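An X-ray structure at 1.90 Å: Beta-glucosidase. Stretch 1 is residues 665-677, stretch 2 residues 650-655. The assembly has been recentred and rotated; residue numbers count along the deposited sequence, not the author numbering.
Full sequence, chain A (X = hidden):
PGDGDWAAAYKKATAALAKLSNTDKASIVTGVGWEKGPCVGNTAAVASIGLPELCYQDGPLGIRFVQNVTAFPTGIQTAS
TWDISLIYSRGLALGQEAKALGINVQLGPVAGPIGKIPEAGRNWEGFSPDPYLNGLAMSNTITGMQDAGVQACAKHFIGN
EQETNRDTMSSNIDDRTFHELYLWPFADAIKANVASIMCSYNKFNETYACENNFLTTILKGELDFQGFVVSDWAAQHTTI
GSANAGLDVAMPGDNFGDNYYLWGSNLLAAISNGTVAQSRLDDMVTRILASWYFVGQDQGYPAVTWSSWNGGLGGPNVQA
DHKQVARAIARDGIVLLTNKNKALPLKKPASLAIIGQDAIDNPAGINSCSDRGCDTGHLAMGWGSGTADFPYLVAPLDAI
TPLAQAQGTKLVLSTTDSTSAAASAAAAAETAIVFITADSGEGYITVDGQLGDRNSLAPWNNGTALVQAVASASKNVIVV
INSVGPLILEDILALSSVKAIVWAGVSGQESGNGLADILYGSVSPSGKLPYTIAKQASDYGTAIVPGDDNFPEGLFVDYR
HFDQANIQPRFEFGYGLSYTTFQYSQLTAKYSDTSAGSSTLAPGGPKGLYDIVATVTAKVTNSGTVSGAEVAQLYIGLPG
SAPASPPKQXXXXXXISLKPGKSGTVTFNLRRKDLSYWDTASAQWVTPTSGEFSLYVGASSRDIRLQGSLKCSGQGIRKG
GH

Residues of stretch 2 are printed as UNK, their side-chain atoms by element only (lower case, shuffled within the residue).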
# COMPACT_ATOMS: atom_id res chain seq x y z
N THR A 665 2.42 28.35 -1.66
CA THR A 665 1.15 27.93 -2.24
C THR A 665 1.03 26.41 -2.41
O THR A 665 1.96 25.77 -2.85
CB THR A 665 0.97 28.60 -3.56
OG1 THR A 665 0.88 30.03 -3.34
CG2 THR A 665 -0.29 28.12 -4.22
N VAL A 666 -0.10 25.86 -2.00
CA VAL A 666 -0.48 24.47 -2.29
C VAL A 666 -1.48 24.44 -3.40
O VAL A 666 -2.27 25.32 -3.51
CB VAL A 666 -0.95 23.69 -1.02
CG1 VAL A 666 0.22 23.61 -0.10
CG2 VAL A 666 -2.13 24.33 -0.36
N THR A 667 -1.42 23.40 -4.21
CA THR A 667 -2.21 23.31 -5.44
C THR A 667 -2.82 21.96 -5.55
O THR A 667 -2.11 20.95 -5.32
CB THR A 667 -1.29 23.59 -6.63
OG1 THR A 667 -0.91 24.97 -6.54
CG2 THR A 667 -1.95 23.32 -7.92
N PHE A 668 -4.11 21.92 -5.85
CA PHE A 668 -4.81 20.66 -6.03
C PHE A 668 -5.43 20.67 -7.42
O PHE A 668 -6.35 21.43 -7.63
CB PHE A 668 -5.94 20.45 -4.97
CG PHE A 668 -5.51 20.78 -3.57
CD1 PHE A 668 -4.58 19.95 -2.89
CD2 PHE A 668 -5.91 21.95 -2.96
CE1 PHE A 668 -4.19 20.22 -1.56
CE2 PHE A 668 -5.44 22.27 -1.65
CZ PHE A 668 -4.60 21.39 -0.94
N ASN A 669 -4.96 19.81 -8.32
CA ASN A 669 -5.57 19.65 -9.66
C ASN A 669 -6.59 18.51 -9.69
O ASN A 669 -6.29 17.36 -9.29
CB ASN A 669 -4.46 19.43 -10.68
CG ASN A 669 -3.54 20.61 -10.77
OD1 ASN A 669 -3.99 21.76 -10.93
ND2 ASN A 669 -2.24 20.36 -10.62
N LEU A 670 -7.81 18.86 -10.10
CA LEU A 670 -8.93 17.96 -10.05
C LEU A 670 -9.23 17.37 -11.43
O LEU A 670 -9.37 18.11 -12.45
CB LEU A 670 -10.19 18.65 -9.51
CG LEU A 670 -10.10 19.10 -8.07
CD1 LEU A 670 -11.21 20.12 -7.77
CD2 LEU A 670 -10.25 17.88 -7.16
N ARG A 671 -9.28 16.05 -11.47
CA ARG A 671 -9.70 15.35 -12.68
C ARG A 671 -11.22 15.38 -12.75
O ARG A 671 -11.90 15.47 -11.74
CB ARG A 671 -9.22 13.89 -12.62
CG ARG A 671 -7.71 13.70 -12.64
CD ARG A 671 -7.35 12.29 -12.26
NE ARG A 671 -7.81 11.97 -10.89
CZ ARG A 671 -7.58 10.80 -10.33
NH1 ARG A 671 -6.88 9.86 -10.97
NH2 ARG A 671 -8.08 10.56 -9.16
N ARG A 672 -11.78 15.23 -13.92
CA ARG A 672 -13.22 15.10 -14.02
C ARG A 672 -13.75 14.00 -13.12
O ARG A 672 -14.78 14.15 -12.48
CB ARG A 672 -13.62 14.83 -15.52
CG ARG A 672 -15.10 14.59 -15.72
CD ARG A 672 -15.67 14.90 -17.15
NE ARG A 672 -14.61 15.14 -18.07
CZ ARG A 672 -14.30 16.24 -18.73
NH1 ARG A 672 -15.00 17.33 -18.77
NH2 ARG A 672 -13.20 16.16 -19.42
N LYS A 673 -13.04 12.85 -13.07
CA LYS A 673 -13.43 11.72 -12.22
C LYS A 673 -13.52 12.11 -10.75
O LYS A 673 -14.31 11.56 -10.03
CB LYS A 673 -12.43 10.55 -12.38
CG LYS A 673 -13.01 9.27 -11.85
CD LYS A 673 -12.04 8.08 -12.08
CE LYS A 673 -12.65 6.76 -11.69
NZ LYS A 673 -11.75 5.57 -11.87
N ASP A 674 -12.69 13.04 -10.33
CA ASP A 674 -12.63 13.44 -8.92
C ASP A 674 -13.91 14.15 -8.49
O ASP A 674 -14.21 14.22 -7.28
CB ASP A 674 -11.42 14.33 -8.69
CG ASP A 674 -10.11 13.58 -8.82
OD1 ASP A 674 -10.14 12.42 -8.37
OD2 ASP A 674 -9.11 14.14 -9.39
N LEU A 675 -14.64 14.65 -9.49
CA LEU A 675 -15.88 15.39 -9.31
C LEU A 675 -17.10 14.63 -9.80
O LEU A 675 -18.18 15.22 -9.94
CB LEU A 675 -15.80 16.72 -10.06
CG LEU A 675 -14.68 17.64 -9.59
CD1 LEU A 675 -14.53 18.79 -10.56
CD2 LEU A 675 -14.89 18.15 -8.18
N SER A 676 -16.98 13.30 -9.89
CA SER A 676 -18.02 12.45 -10.41
C SER A 676 -18.47 11.41 -9.42
O SER A 676 -17.86 11.19 -8.32
CB SER A 676 -17.51 11.70 -11.65
OG SER A 676 -17.15 12.62 -12.65
N TYR A 677 -19.52 10.74 -9.81
CA TYR A 677 -20.02 9.59 -9.06
C TYR A 677 -20.48 8.56 -10.05
O TYR A 677 -20.83 8.92 -11.22
CB TYR A 677 -21.12 9.99 -8.07
CG TYR A 677 -22.43 10.42 -8.76
CD1 TYR A 677 -23.39 9.49 -9.13
CD2 TYR A 677 -22.64 11.73 -9.09
CE1 TYR A 677 -24.56 9.85 -9.77
CE2 TYR A 677 -23.82 12.14 -9.73
CZ TYR A 677 -24.77 11.22 -10.06
OH TYR A 677 -25.91 11.69 -10.69
N UNK A 650 -11.59 12.76 0.07
CA UNK A 650 -10.31 13.30 -0.26
C UNK A 650 -10.18 13.35 -1.76
O UNK A 650 -10.41 12.32 -2.38
c UNK A 650 -7.80 13.02 0.15
c UNK A 650 -6.67 11.99 0.22
c UNK A 650 -9.18 12.42 0.28
c UNK A 650 -7.49 14.22 1.00
N UNK A 651 -9.87 14.52 -2.31
CA UNK A 651 -9.59 14.66 -3.75
C UNK A 651 -8.35 15.46 -4.10
O UNK A 651 -8.12 15.81 -5.29
n UNK A 651 -14.73 10.67 -5.37
c UNK A 651 -13.56 11.10 -5.02
c UNK A 651 -12.08 14.34 -4.40
c UNK A 651 -11.93 12.98 -5.08
n UNK A 651 -12.75 10.31 -4.31
c UNK A 651 -10.84 15.21 -4.49
n UNK A 651 -13.20 12.33 -5.37
N UNK A 652 -7.51 15.71 -3.11
CA UNK A 652 -6.25 16.42 -3.37
C UNK A 652 -5.40 16.45 -2.12
O UNK A 652 -5.92 16.44 -1.02
N UNK A 653 -4.10 16.45 -2.30
CA UNK A 653 -3.18 16.70 -1.20
C UNK A 653 -1.91 17.22 -1.76
O UNK A 653 -1.56 16.90 -2.92
c UNK A 653 -2.97 15.43 -0.34
c UNK A 653 -0.54 12.88 -1.79
c UNK A 653 -1.07 13.97 -1.12
c UNK A 653 -2.77 12.32 -2.49
c UNK A 653 -1.40 12.01 -2.46
c UNK A 653 -3.27 13.38 -1.77
c UNK A 653 -2.42 14.23 -1.10
N UNK A 654 -1.20 17.99 -0.99
CA UNK A 654 0.05 18.62 -1.47
C UNK A 654 0.91 18.90 -0.24
O UNK A 654 0.47 19.52 0.70
o UNK A 654 0.81 21.74 -3.36
c UNK A 654 -0.30 19.92 -2.24
c UNK A 654 0.90 20.53 -2.98
o UNK A 654 1.93 19.79 -3.14
N UNK A 655 2.17 18.46 -0.25
CA UNK A 655 2.99 18.54 0.94
C UNK A 655 4.00 19.69 0.74
O UNK A 655 4.73 19.68 -0.26
n UNK A 655 5.65 14.06 4.56
c UNK A 655 3.70 17.20 1.15
c UNK A 655 5.20 15.44 4.28
c UNK A 655 4.88 15.66 2.80
c UNK A 655 4.46 17.08 2.50
O HOH W 1 -6.16 17.39 -6.44
O HOH W 2 -16.48 12.55 -6.49

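Position 650 carries four side-chain carbons and no heteroatom, and the chain forks at its second carbon. None of these atoms reaches stretch 1, and no surface is covered by it, although the position is buried within the protein. The forked all-carbon side chain is that of Leu650.

At position 651 the side chain runs through three carbons to a nitrogen and then to a carbon bearing two further nitrogens. Its CA-to-CB bond points toward stretch 1, which covers 104 Å² of the residue, the largest such area in stretch 2. The nitrogen within the chain lies 2.9 Å from Asp674 O, and CB packs 3.8 Å from Leu670 CD2. A planar group of one carbon and three nitrogens is a guanidinium, so this is Arg651. Its NE donates a hydrogen bond to Asp674 O (2.9 Å, 148°), with the acceptor near the guanidinium plane, where the N-H bonds point. Asp674 OD1, 4.3 Å from Arg651 NE, lies well out of that plane and contributes charge proximity alone; within stretch 1 it is already engaged in a salt bridge, 2.9 Å from Arg671 NH2.

Position 652 has no side-chain atoms. Its carbonyl carbon lies 3.7 Å from Phe668 CD1, and its CA is 5.2 Å from Phe668 CA. An ideal CB would point toward stretch 1 and fall 2.9 Å from Phe668 CB, a clash. The residue is Gly652, and the absence of a side chain lets the strands approach closely here.

Position 653 shows one carbon followed by a ring of six carbons. The CA-to-CB bond points away from stretch 1, and the side chain stays back, its nearest approach being CB to Phe668 CE1 at 5.1 Å; contact is made by the backbone instead, with N 3.6 Å from Phe668 CD1. A six-carbon ring with no hydroxyl identifies Phe653.

Position 654 has two side-chain carbons, the second carrying two oxygens. CB points toward stretch 1, and one oxygen lies 2.9 Å from Thr667 N. This short carboxylate belongs to Asp654. OD2 accepts a hydrogen bond from Thr667 N (158°) and also sits 3.2 Å from Val666 CA, while the backbone N lies 3.8 Å from Phe668 CE1, at the edge of that ring.

Position 655 has four carbons in a row ending in nitrogen. Its CA-to-CB bond points away from stretch 1, and its terminal nitrogen is hydrogen-bonded elsewhere in the structure. It is Lys655.

The strands run roughly antiparallel, at 150°, and bury 428 Å² between them. Direct hydrogen bonds across the contact pair a side chain with a backbone group: Asp654 holds Thr667 N, and Arg651 holds Asp674 O beyond the end of the strand. Between them, Phe668 packs against the backbone from Gly652 to Asp654. Water completes the join. Water 1 donates to Arg651 O and Asn669 O, at 2.8 and 2.9 Å, while water 2 accepts from Arg651 NH2 (2.8 Å) and donates to Asp674 O (2.9 Å) and Ser676 O (2.7 Å).

Stretch 2 (650-655) LRGFDK
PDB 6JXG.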